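Local coordinates for outer membrane protein SusF (Bacteroides thetaiotaomicron, PDB 4FE9) that binds starch at the cell surface through its carbohydrate-binding modules, ahead of starch transport into the periplasm for degradation, at residues V307-Q312 with N317-V322; Y154-G157 with G161-G164; D375-G380 with E387-T392; N68-N73 with I78-T83. One frame throughout, in Å; residues are numbered along the deposited sequence.

Contact 1: residues V307-Q312 with N317-V322; sequences VKFAPQ and NDFGFV. With GLC (alpha-D-glucopyranose), chain C.
K308 forms a salt bridge with D318, its NZ 3.2 Å from D318 OD1, and both side chains turn to the same glucose; with W272, W315 and N341 they make up the glycan pocket of carbohydrate-binding module 2. A bend at chi3 (103°) brings the amino group round to the carboxylate and the sugar. NZ donates to O3 of that glucose at 2.6 Å and makes a long, weak bond to its O2, and a water links NZ to the carbonyl O of D318. The next residue, F309, makes the backbone join: its N donates to F319 O at 2.7 Å and its O accepts from F319 N at 2.8 Å, a single antiparallel hydrogen-bonded pair. On the face of the bridge away from the sugar the two phenylalanines pack. F319 CG lies between its backbone N and carbonyl carbon (chi1 56°), which folds the ring back against F309. F309 CB then sits over the F319 face, 4.0 Å from the centroid, while the rings themselves, inclined at 29°, barely overlap. Both also touch I363 and V354, an apolar setting that suits large aromatic groups. At A310 a small methyl is enough to meet D318 CB. P311 lays its CD against N317 O, and Q312 OE1 shares a water with N317 OD1. D318 OD1 accepts a hydrogen bond from the glucose O2 hydroxyl at 2.8 Å while paired with K308, so lysine and aspartate probably hold each other charged as donor and acceptor for vicinal hydroxyls.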
# COMPACT_ATOMS: atom_id res chain seq x y z
N VAL A 307 18.44 7.35 11.94
CA VAL A 307 17.37 7.10 12.92
C VAL A 307 16.63 5.79 12.69
O VAL A 307 16.57 5.29 11.56
CB VAL A 307 16.33 8.25 12.93
CG1 VAL A 307 16.98 9.57 13.41
CG2 VAL A 307 15.71 8.41 11.59
N LYS A 308 15.98 5.29 13.75
CA LYS A 308 15.00 4.20 13.62
C LYS A 308 13.80 4.46 14.57
O LYS A 308 13.89 5.32 15.46
CB LYS A 308 15.65 2.86 14.00
CG LYS A 308 16.45 2.24 12.88
CD LYS A 308 16.93 0.90 13.26
CE LYS A 308 16.10 -0.17 12.60
NZ LYS A 308 16.76 -1.50 12.72
N PHE A 309 12.71 3.74 14.38
CA PHE A 309 11.47 3.97 15.11
C PHE A 309 11.06 2.68 15.78
O PHE A 309 11.42 1.61 15.31
CB PHE A 309 10.36 4.43 14.15
CG PHE A 309 10.67 5.70 13.44
CD1 PHE A 309 11.31 5.68 12.21
CD2 PHE A 309 10.31 6.92 13.99
CE1 PHE A 309 11.61 6.87 11.54
CE2 PHE A 309 10.67 8.12 13.37
CZ PHE A 309 11.31 8.09 12.13
N ALA A 310 10.37 2.78 16.92
CA ALA A 310 9.92 1.59 17.67
C ALA A 310 8.61 1.87 18.41
O ALA A 310 8.34 3.01 18.78
CB ALA A 310 10.98 1.15 18.67
N PRO A 311 7.87 0.81 18.76
CA PRO A 311 6.59 1.01 19.38
C PRO A 311 6.70 1.15 20.93
O PRO A 311 5.68 1.20 21.60
CB PRO A 311 5.83 -0.27 19.01
CG PRO A 311 6.86 -1.29 18.92
CD PRO A 311 8.06 -0.60 18.35
N GLN A 312 7.92 1.08 21.47
CA GLN A 312 8.19 1.49 22.83
C GLN A 312 9.56 2.17 22.84
O GLN A 312 10.19 2.28 21.78
CB GLN A 312 8.18 0.29 23.76
CG GLN A 312 9.33 -0.73 23.50
CD GLN A 312 9.09 -1.59 22.26
OE1 GLN A 312 8.09 -2.30 22.17
NE2 GLN A 312 10.08 -1.65 21.38
N ASN A 317 10.81 -4.87 17.51
CA ASN A 317 9.83 -4.48 16.49
C ASN A 317 10.10 -3.09 15.94
O ASN A 317 9.22 -2.42 15.43
CB ASN A 317 8.41 -4.57 17.06
CG ASN A 317 8.02 -5.99 17.47
OD1 ASN A 317 7.91 -6.31 18.66
ND2 ASN A 317 7.89 -6.86 16.48
N ASP A 318 11.37 -2.73 15.93
CA ASP A 318 11.79 -1.44 15.44
C ASP A 318 11.97 -1.47 13.91
O ASP A 318 12.02 -2.54 13.31
CB ASP A 318 13.11 -1.07 16.12
CG ASP A 318 14.09 -2.22 16.09
OD1 ASP A 318 14.83 -2.32 15.10
OD2 ASP A 318 14.01 -3.11 16.99
N PHE A 319 11.93 -0.31 13.28
CA PHE A 319 12.14 -0.22 11.85
C PHE A 319 12.84 1.09 11.49
O PHE A 319 12.80 2.06 12.25
CB PHE A 319 10.81 -0.33 11.09
CG PHE A 319 9.77 0.69 11.51
CD1 PHE A 319 9.55 1.84 10.74
CD2 PHE A 319 8.92 0.43 12.59
CE1 PHE A 319 8.57 2.78 11.12
CE2 PHE A 319 8.01 1.40 13.03
CZ PHE A 319 7.80 2.56 12.28
N GLY A 320 13.45 1.12 10.31
CA GLY A 320 14.17 2.30 9.86
C GLY A 320 13.76 2.66 8.45
O GLY A 320 12.58 3.02 8.19
N PHE A 321 14.68 2.49 7.50
CA PHE A 321 14.34 2.67 6.10
C PHE A 321 13.29 1.62 5.67
O PHE A 321 13.39 0.44 6.02
CB PHE A 321 15.62 2.57 5.23
CG PHE A 321 15.39 2.87 3.79
CD1 PHE A 321 15.44 4.19 3.32
CD2 PHE A 321 15.06 1.85 2.89
CE1 PHE A 321 15.05 4.50 2.00
CE2 PHE A 321 14.83 2.13 1.54
CZ PHE A 321 14.80 3.47 1.10
N VAL A 322 12.21 2.09 5.05
CA VAL A 322 11.15 1.22 4.56
C VAL A 322 10.83 1.57 3.11
O VAL A 322 11.25 2.60 2.62
CB VAL A 322 9.84 1.36 5.41
CG1 VAL A 322 10.12 1.13 6.88
CG2 VAL A 322 9.21 2.71 5.20
C1 GLC C . 18.29 -4.23 17.25
C2 GLC C . 17.81 -3.24 16.19
C3 GLC C . 18.98 -2.51 15.55
C4 GLC C . 19.82 -1.85 16.62
C5 GLC C . 20.24 -2.87 17.65
C6 GLC C . 21.04 -2.22 18.77
O2 GLC C . 17.11 -3.95 15.19
O3 GLC C . 18.52 -1.53 14.62
O4 GLC C . 20.99 -1.34 16.04
O5 GLC C . 19.10 -3.54 18.21
O6 GLC C . 21.41 -3.25 19.69
O HOH W 1 14.58 -3.28 11.84
O HOH W 2 7.34 -4.46 20.82

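Contact 2: residues Y154-G157 with G161-G164; sequences YIVG and GWDG. With GLC (alpha-D-glucopyranose), chain B; GLC (alpha-D-glucopyranose), chain D.
W162 lies with one indole face against the backbone of V156 and G157, and this is where the two segments pack closely. G157 CA stands over the six-membered ring, 3.6 Å from its centroid and only 13° off the ring normal, a CH-pi contact. V156 fills the corner beside it: with CG1 opposite the backbone N (chi1 171°), that methyl comes to 3.7 Å from W162 CE3 and also touches the G161 carbonyl. The loop is closed by G161 N donating to G157 O at 2.8 Å. G161 has a positive phi (102°), at which a side chain would collide with the carbonyl O of the preceding residue, so glycine fits here.

The opposite indole face belongs to the glycan pocket of carbohydrate-binding module 1, as an aromatic platform for sugar. C6 of one glucose sits over it, 3.6 Å from W162 CE2, and the ring O5 of a second comes obliquely to 3.2 Å from W162 CZ2. W162 NE1 donates a hydrogen bond to D158 OD2, which should hold the indole's rotation; D158 OD2 also bonds to glucose. On the looser side, D163 points away from the strand, its OD1 hydrogen-bonded to S166 OG.

In the sheet, strand 153-157 runs between strands 168-172 and 191-196, with V156 bonded through its backbone to K193 and I155 to Q168; the loop carrying W162 leads from this strand into strand 168-172.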
# COMPACT_ATOMS: atom_id res chain seq x y z
N TYR A 154 -21.59 -8.63 1.44
CA TYR A 154 -21.57 -8.98 2.85
C TYR A 154 -20.52 -10.09 3.12
O TYR A 154 -20.27 -10.94 2.25
CB TYR A 154 -22.95 -9.48 3.25
CG TYR A 154 -23.96 -8.39 3.32
CD1 TYR A 154 -24.53 -7.86 2.16
CD2 TYR A 154 -24.35 -7.85 4.54
CE1 TYR A 154 -25.47 -6.84 2.22
CE2 TYR A 154 -25.32 -6.85 4.62
CZ TYR A 154 -25.86 -6.33 3.46
OH TYR A 154 -26.76 -5.30 3.52
N ILE A 155 -19.90 -10.06 4.30
CA ILE A 155 -19.10 -11.19 4.79
C ILE A 155 -19.93 -12.05 5.73
O ILE A 155 -20.60 -11.53 6.65
CB ILE A 155 -17.85 -10.74 5.52
CG1 ILE A 155 -17.00 -9.82 4.65
CG2 ILE A 155 -17.06 -11.96 6.06
CD1 ILE A 155 -16.30 -10.52 3.56
N VAL A 156 -19.82 -13.36 5.54
CA VAL A 156 -20.39 -14.33 6.45
C VAL A 156 -19.28 -15.39 6.71
O VAL A 156 -18.64 -15.86 5.78
CB VAL A 156 -21.60 -15.04 5.76
CG1 VAL A 156 -22.10 -16.21 6.58
CG2 VAL A 156 -22.72 -14.06 5.55
N GLY A 157 -19.05 -15.74 7.97
CA GLY A 157 -18.05 -16.77 8.30
C GLY A 157 -18.15 -17.30 9.71
O GLY A 157 -19.20 -17.16 10.36
N GLY A 161 -21.03 -16.26 12.35
CA GLY A 161 -22.16 -17.17 12.26
C GLY A 161 -22.66 -17.27 10.82
O GLY A 161 -22.82 -16.26 10.14
N TRP A 162 -22.84 -18.49 10.34
CA TRP A 162 -23.17 -18.69 8.95
C TRP A 162 -24.69 -18.49 8.70
O TRP A 162 -25.37 -19.42 8.33
CB TRP A 162 -22.70 -20.08 8.48
CG TRP A 162 -21.19 -20.25 8.53
CD1 TRP A 162 -20.44 -20.70 9.58
CD2 TRP A 162 -20.26 -19.97 7.46
NE1 TRP A 162 -19.10 -20.69 9.25
CE2 TRP A 162 -18.97 -20.28 7.94
CE3 TRP A 162 -20.39 -19.49 6.15
CZ2 TRP A 162 -17.82 -20.19 7.13
CZ3 TRP A 162 -19.24 -19.33 5.38
CH2 TRP A 162 -17.97 -19.67 5.87
N ASP A 163 -25.19 -17.26 8.85
CA ASP A 163 -26.59 -16.97 8.51
C ASP A 163 -26.87 -15.50 8.12
O ASP A 163 -26.01 -14.64 8.24
CB ASP A 163 -27.50 -17.42 9.63
CG ASP A 163 -27.18 -16.73 10.96
OD1 ASP A 163 -27.22 -15.48 11.01
OD2 ASP A 163 -26.82 -17.43 11.92
N GLY A 164 -27.99 -15.29 7.46
CA GLY A 164 -28.29 -13.97 6.92
C GLY A 164 -28.25 -12.89 7.99
O GLY A 164 -27.68 -11.81 7.76
C1 GLC B . -22.01 -23.07 4.11
C2 GLC B . -20.83 -22.50 3.32
C3 GLC B . -19.57 -23.32 3.61
C4 GLC B . -19.30 -23.31 5.10
C5 GLC B . -20.53 -23.79 5.87
C6 GLC B . -20.29 -23.58 7.36
O2 GLC B . -21.11 -22.61 1.92
O3 GLC B . -18.49 -22.72 2.92
O4 GLC B . -18.19 -24.13 5.42
O5 GLC B . -21.72 -23.00 5.51
O6 GLC B . -21.36 -24.17 8.06
C1 GLC D . -17.03 -23.37 5.59
C2 GLC D . -15.87 -24.06 4.92
C3 GLC D . -15.64 -25.43 5.52
C4 GLC D . -15.60 -25.36 7.04
C5 GLC D . -16.37 -24.44 7.65
C6 GLC D . -16.33 -24.37 9.15
O2 GLC D . -16.17 -24.19 3.52
O3 GLC D . -14.43 -25.95 4.98
O4 GLC D . -15.58 -26.63 7.76
O5 GLC D . -16.76 -23.22 6.97
O6 GLC D . -15.23 -23.53 9.51

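Contact 3: residues D375-G380 with E387-T392; sequences DTSYNG and EQDLFT. With NA (sodium ion), chain I.
S377 and D389 meet at a sodium ion, with S377 OG 2.4 Å and D389 OD2 2.2 Å from the metal. The two oxygens lie close to each other because they share the ion, not through a hydrogen bond; S377 OG bonds instead to the carbonyl of G374. D389 divides its carboxylate between two tasks. Its CG lies opposite the carbonyl carbon (chi1 -68°), a setting that sends OD2 to the sodium and lets OD1 receive Y378 N on its syn lone pair, at 2.7 Å. An aspartate suits this place, being short, anionic and able to serve metal and amide at once.

The site is built in the loop that follows strand 371-374 of carbohydrate-binding module 3. S377 to G380 is a type II beta turn, closed by G380 N donating to S377 O, and it wraps round the ion: the carbonyls of Y378 and G380 both bind at 2.6 Å, and A383 O adds the fifth ligand. N379 and G380 both take positive phi, for which asparagine and glycine are the readiest residues.

Away from the metal, Y378 packs on Q388. The tyrosine CG lies opposite its own backbone N, carrying the ring out beside the loop of Q388. The glutamine chain folds at chi2 (71°) instead of extending, so its amide turns back over one ring face, and NE2 comes to 3.4 Å from Y378 CE2, near the rim. Ring and amide planes are tilted by 37°. Q388 CB lies 3.9 Å from Y378 CB, completing the contact at the root of both chains, while N379 OD1 lies over the other tyrosine face.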
# COMPACT_ATOMS: atom_id res chain seq x y z
N ASP A 375 -8.37 33.14 15.96
CA ASP A 375 -8.89 34.48 16.06
C ASP A 375 -7.75 35.50 15.96
O ASP A 375 -7.94 36.61 15.47
CB ASP A 375 -9.64 34.66 17.36
CG ASP A 375 -11.10 34.21 17.26
OD1 ASP A 375 -11.62 34.10 16.12
OD2 ASP A 375 -11.76 34.11 18.32
N THR A 376 -6.56 35.09 16.40
CA THR A 376 -5.41 35.95 16.41
C THR A 376 -4.62 35.92 15.10
O THR A 376 -3.65 36.67 14.95
CB THR A 376 -4.49 35.66 17.61
OG1 THR A 376 -3.84 34.40 17.43
CG2 THR A 376 -5.26 35.65 18.90
N SER A 377 -5.18 35.28 14.07
CA SER A 377 -4.46 35.04 12.80
C SER A 377 -5.09 35.83 11.63
O SER A 377 -6.13 36.43 11.80
CB SER A 377 -4.44 33.53 12.49
OG SER A 377 -5.54 33.16 11.69
N TYR A 378 -4.55 35.65 10.41
CA TYR A 378 -4.93 36.51 9.25
C TYR A 378 -6.36 36.29 8.69
O TYR A 378 -6.70 35.21 8.19
CB TYR A 378 -3.85 36.43 8.12
CG TYR A 378 -4.26 37.08 6.79
CD1 TYR A 378 -4.08 38.46 6.56
CD2 TYR A 378 -4.77 36.30 5.74
CE1 TYR A 378 -4.48 39.06 5.34
CE2 TYR A 378 -5.21 36.88 4.54
CZ TYR A 378 -5.05 38.25 4.33
OH TYR A 378 -5.48 38.79 3.12
N ASN A 379 -7.16 37.35 8.71
CA ASN A 379 -8.60 37.24 8.44
C ASN A 379 -9.26 36.16 9.33
O ASN A 379 -10.28 35.58 8.94
CB ASN A 379 -8.88 36.92 6.95
CG ASN A 379 -8.74 38.13 6.04
OD1 ASN A 379 -8.27 39.19 6.46
ND2 ASN A 379 -9.09 37.96 4.77
N GLY A 380 -8.63 35.87 10.47
CA GLY A 380 -9.24 35.01 11.48
C GLY A 380 -9.39 33.58 10.99
O GLY A 380 -8.43 33.00 10.43
N GLU A 387 -0.17 31.50 3.99
CA GLU A 387 1.24 31.92 4.09
C GLU A 387 1.50 32.90 5.26
O GLU A 387 2.55 32.85 5.90
CB GLU A 387 1.67 32.55 2.76
CG GLU A 387 3.18 32.76 2.59
CD GLU A 387 3.55 33.20 1.15
OE1 GLU A 387 2.63 33.62 0.40
OE2 GLU A 387 4.75 33.11 0.78
N GLN A 388 0.57 33.82 5.50
CA GLN A 388 0.73 34.83 6.56
C GLN A 388 0.69 34.22 7.96
O GLN A 388 1.30 34.77 8.92
CB GLN A 388 -0.37 35.89 6.44
CG GLN A 388 -0.52 36.47 5.04
CD GLN A 388 -1.10 35.47 4.09
OE1 GLN A 388 -0.66 34.32 4.03
NE2 GLN A 388 -2.14 35.89 3.36
N ASP A 389 -0.02 33.09 8.10
CA ASP A 389 -0.18 32.45 9.40
C ASP A 389 0.96 31.46 9.69
O ASP A 389 1.08 30.93 10.81
CB ASP A 389 -1.57 31.80 9.50
CG ASP A 389 -2.71 32.85 9.53
OD1 ASP A 389 -2.43 34.03 9.81
OD2 ASP A 389 -3.88 32.50 9.28
N LEU A 390 1.94 31.44 8.78
CA LEU A 390 3.10 30.54 8.91
C LEU A 390 4.13 31.03 9.93
O LEU A 390 4.39 32.21 10.02
CB LEU A 390 3.74 30.37 7.54
CG LEU A 390 4.71 29.23 7.35
CD1 LEU A 390 3.95 27.98 7.01
CD2 LEU A 390 5.72 29.57 6.22
N PHE A 391 4.67 30.12 10.74
CA PHE A 391 5.68 30.50 11.72
C PHE A 391 7.02 30.54 10.98
O PHE A 391 7.38 29.56 10.29
CB PHE A 391 5.80 29.43 12.83
CG PHE A 391 4.83 29.60 13.99
CD1 PHE A 391 5.26 29.36 15.28
CD2 PHE A 391 3.45 29.67 13.77
CE1 PHE A 391 4.36 29.33 16.36
CE2 PHE A 391 2.55 29.73 14.85
CZ PHE A 391 3.02 29.54 16.14
N THR A 392 7.85 31.53 11.29
CA THR A 392 9.24 31.50 10.86
C THR A 392 9.96 30.29 11.46
O THR A 392 9.75 29.97 12.64
CB THR A 392 10.02 32.79 11.27
OG1 THR A 392 10.61 32.59 12.57
CG2 THR A 392 9.10 33.98 11.29
NA NA I . -6.01 32.94 9.38

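Contact 4: residues N68-N73 with I78-T83; sequences NSLTLN and IPFSMT
No backbone hydrogen bond joins L70 to I78; the two main chains are held a step apart by a water that donates to L70 O at 2.7 Å and accepts from I78 N at 2.8 Å. The side chains do the direct touching. L70 divides its work between two partners: its CG lies opposite the backbone N (chi1 -178°), carrying the branch toward the 78-80 chain, where CD2 meets I78 CG2 at 3.5 Å and CD1 lies 4.0 Å from F80 CG. The forked leucine suits this place because each methyl serves a different neighbour. L70 CB sits over the same F80 face, offset toward the rim. A chi1 of 70° tucks the F80 ring over its own backbone, with I78 O in the ring plane at its edge. L72, two residues along on the same strand face, brings CD1 to 4.0 Å from I78 CG2, so that the CG2 methyl of the beta-branched isoleucine touches both leucines.

Behind this layer L70 and L72 rest on I117 and I115 of strand 111-122, and L72 and I78 both touch L95 of helix 92-102. This is apolar packing within the N-terminal domain of SusF, of the E-set clan, with F80 at its margin and one polar inclusion: aliphatic and aromatic carbon supplies the cohesion, and the bridging water gives L70 O and I78 N partners where the two backbones do not bond directly.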
# COMPACT_ATOMS: atom_id res chain seq x y z
N ASN A 68 14.21 -24.50 -25.06
CA ASN A 68 14.90 -24.28 -23.77
C ASN A 68 14.02 -23.49 -22.82
O ASN A 68 14.13 -23.64 -21.61
CB ASN A 68 16.22 -23.47 -23.98
CG ASN A 68 17.12 -24.09 -24.99
OD1 ASN A 68 17.28 -25.32 -25.01
ND2 ASN A 68 17.57 -23.29 -25.95
N SER A 69 13.23 -22.57 -23.34
CA SER A 69 12.24 -21.90 -22.48
C SER A 69 11.17 -21.21 -23.29
O SER A 69 11.39 -20.92 -24.45
CB SER A 69 12.92 -20.92 -21.52
OG SER A 69 13.40 -19.79 -22.20
N LEU A 70 9.94 -21.25 -22.78
CA LEU A 70 8.86 -20.46 -23.37
C LEU A 70 8.24 -19.62 -22.29
O LEU A 70 7.75 -20.14 -21.30
CB LEU A 70 7.81 -21.39 -23.98
CG LEU A 70 6.63 -20.73 -24.69
CD1 LEU A 70 6.04 -21.63 -25.75
CD2 LEU A 70 5.58 -20.38 -23.68
N THR A 71 8.41 -18.32 -22.39
CA THR A 71 7.95 -17.47 -21.32
C THR A 71 6.86 -16.51 -21.80
O THR A 71 6.73 -16.28 -22.98
CB THR A 71 9.11 -16.70 -20.65
OG1 THR A 71 9.57 -15.68 -21.52
CG2 THR A 71 10.24 -17.60 -20.36
N LEU A 72 5.99 -16.08 -20.89
CA LEU A 72 4.96 -15.08 -21.21
C LEU A 72 5.19 -13.84 -20.36
O LEU A 72 5.57 -13.96 -19.18
CB LEU A 72 3.55 -15.65 -20.98
CG LEU A 72 3.26 -16.96 -21.72
CD1 LEU A 72 2.13 -17.72 -21.06
CD2 LEU A 72 2.96 -16.69 -23.20
N ASN A 73 5.18 -12.67 -21.00
CA ASN A 73 5.54 -11.43 -20.33
C ASN A 73 6.77 -11.58 -19.43
O ASN A 73 6.76 -11.19 -18.26
CB ASN A 73 4.34 -10.89 -19.55
CG ASN A 73 3.17 -10.49 -20.45
OD1 ASN A 73 3.23 -10.65 -21.68
ND2 ASN A 73 2.08 -10.03 -19.85
N ILE A 78 4.57 -21.78 -18.61
CA ILE A 78 3.32 -22.46 -18.87
C ILE A 78 3.72 -23.79 -19.53
O ILE A 78 4.64 -23.81 -20.35
CB ILE A 78 2.47 -21.66 -19.91
CG1 ILE A 78 1.14 -22.37 -20.16
CG2 ILE A 78 3.24 -21.52 -21.27
CD1 ILE A 78 0.04 -21.41 -20.69
N PRO A 79 3.07 -24.90 -19.14
CA PRO A 79 3.18 -26.14 -19.90
C PRO A 79 2.86 -25.91 -21.40
O PRO A 79 1.90 -25.23 -21.72
CB PRO A 79 2.10 -27.04 -19.26
CG PRO A 79 1.91 -26.48 -17.88
CD PRO A 79 2.13 -25.00 -18.01
N PHE A 80 3.58 -26.59 -22.28
CA PHE A 80 3.37 -26.38 -23.72
C PHE A 80 3.74 -27.62 -24.46
O PHE A 80 4.44 -28.49 -23.91
CB PHE A 80 4.17 -25.15 -24.24
CG PHE A 80 5.67 -25.36 -24.26
CD1 PHE A 80 6.43 -25.20 -23.09
CD2 PHE A 80 6.31 -25.83 -25.42
CE1 PHE A 80 7.82 -25.43 -23.10
CE2 PHE A 80 7.66 -26.20 -25.41
CZ PHE A 80 8.43 -25.96 -24.26
N SER A 81 3.24 -27.77 -25.68
CA SER A 81 3.71 -28.81 -26.56
C SER A 81 4.00 -28.20 -27.93
O SER A 81 3.63 -27.06 -28.19
CB SER A 81 2.66 -29.92 -26.67
OG SER A 81 1.53 -29.46 -27.40
N MET A 82 4.74 -28.91 -28.76
CA MET A 82 5.14 -28.37 -30.06
C MET A 82 4.90 -29.44 -31.13
O MET A 82 5.19 -30.58 -30.90
CB MET A 82 6.63 -27.95 -30.01
CG MET A 82 7.22 -27.57 -31.36
SD MET A 82 9.05 -27.37 -31.34
CE MET A 82 9.57 -29.11 -31.57
N THR A 83 4.16 -29.10 -32.19
CA THR A 83 3.73 -30.14 -33.13
C THR A 83 4.87 -30.47 -34.10
O THR A 83 5.90 -29.77 -34.12
CB THR A 83 2.54 -29.71 -33.93
OG1 THR A 83 2.93 -28.65 -34.83
CG2 THR A 83 1.41 -29.22 -33.01
O HOH W 3 6.75 -22.41 -20.20

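Along the chain the contacts follow in series as 4, 2, 1 and 3; none nests in or crosses another, and each closes its own short loop. Contact 4 bridges four residues in the N-terminal part, tying the end of strand 64-72 to the approach to strand 81-82. Contact 2, across three residues, folds the loop after strand 153-157 back on it in carbohydrate-binding module 1. Contact 1 does likewise at strand 306-310 in module 2, and contact 3, spanning six, shapes the loop after strand 371-374 in module 3. Contacts 1 and 2, with centres about 39 Å apart, serve separate glycan pockets; the centres of contacts 3 and 4 lie about 67 Å apart.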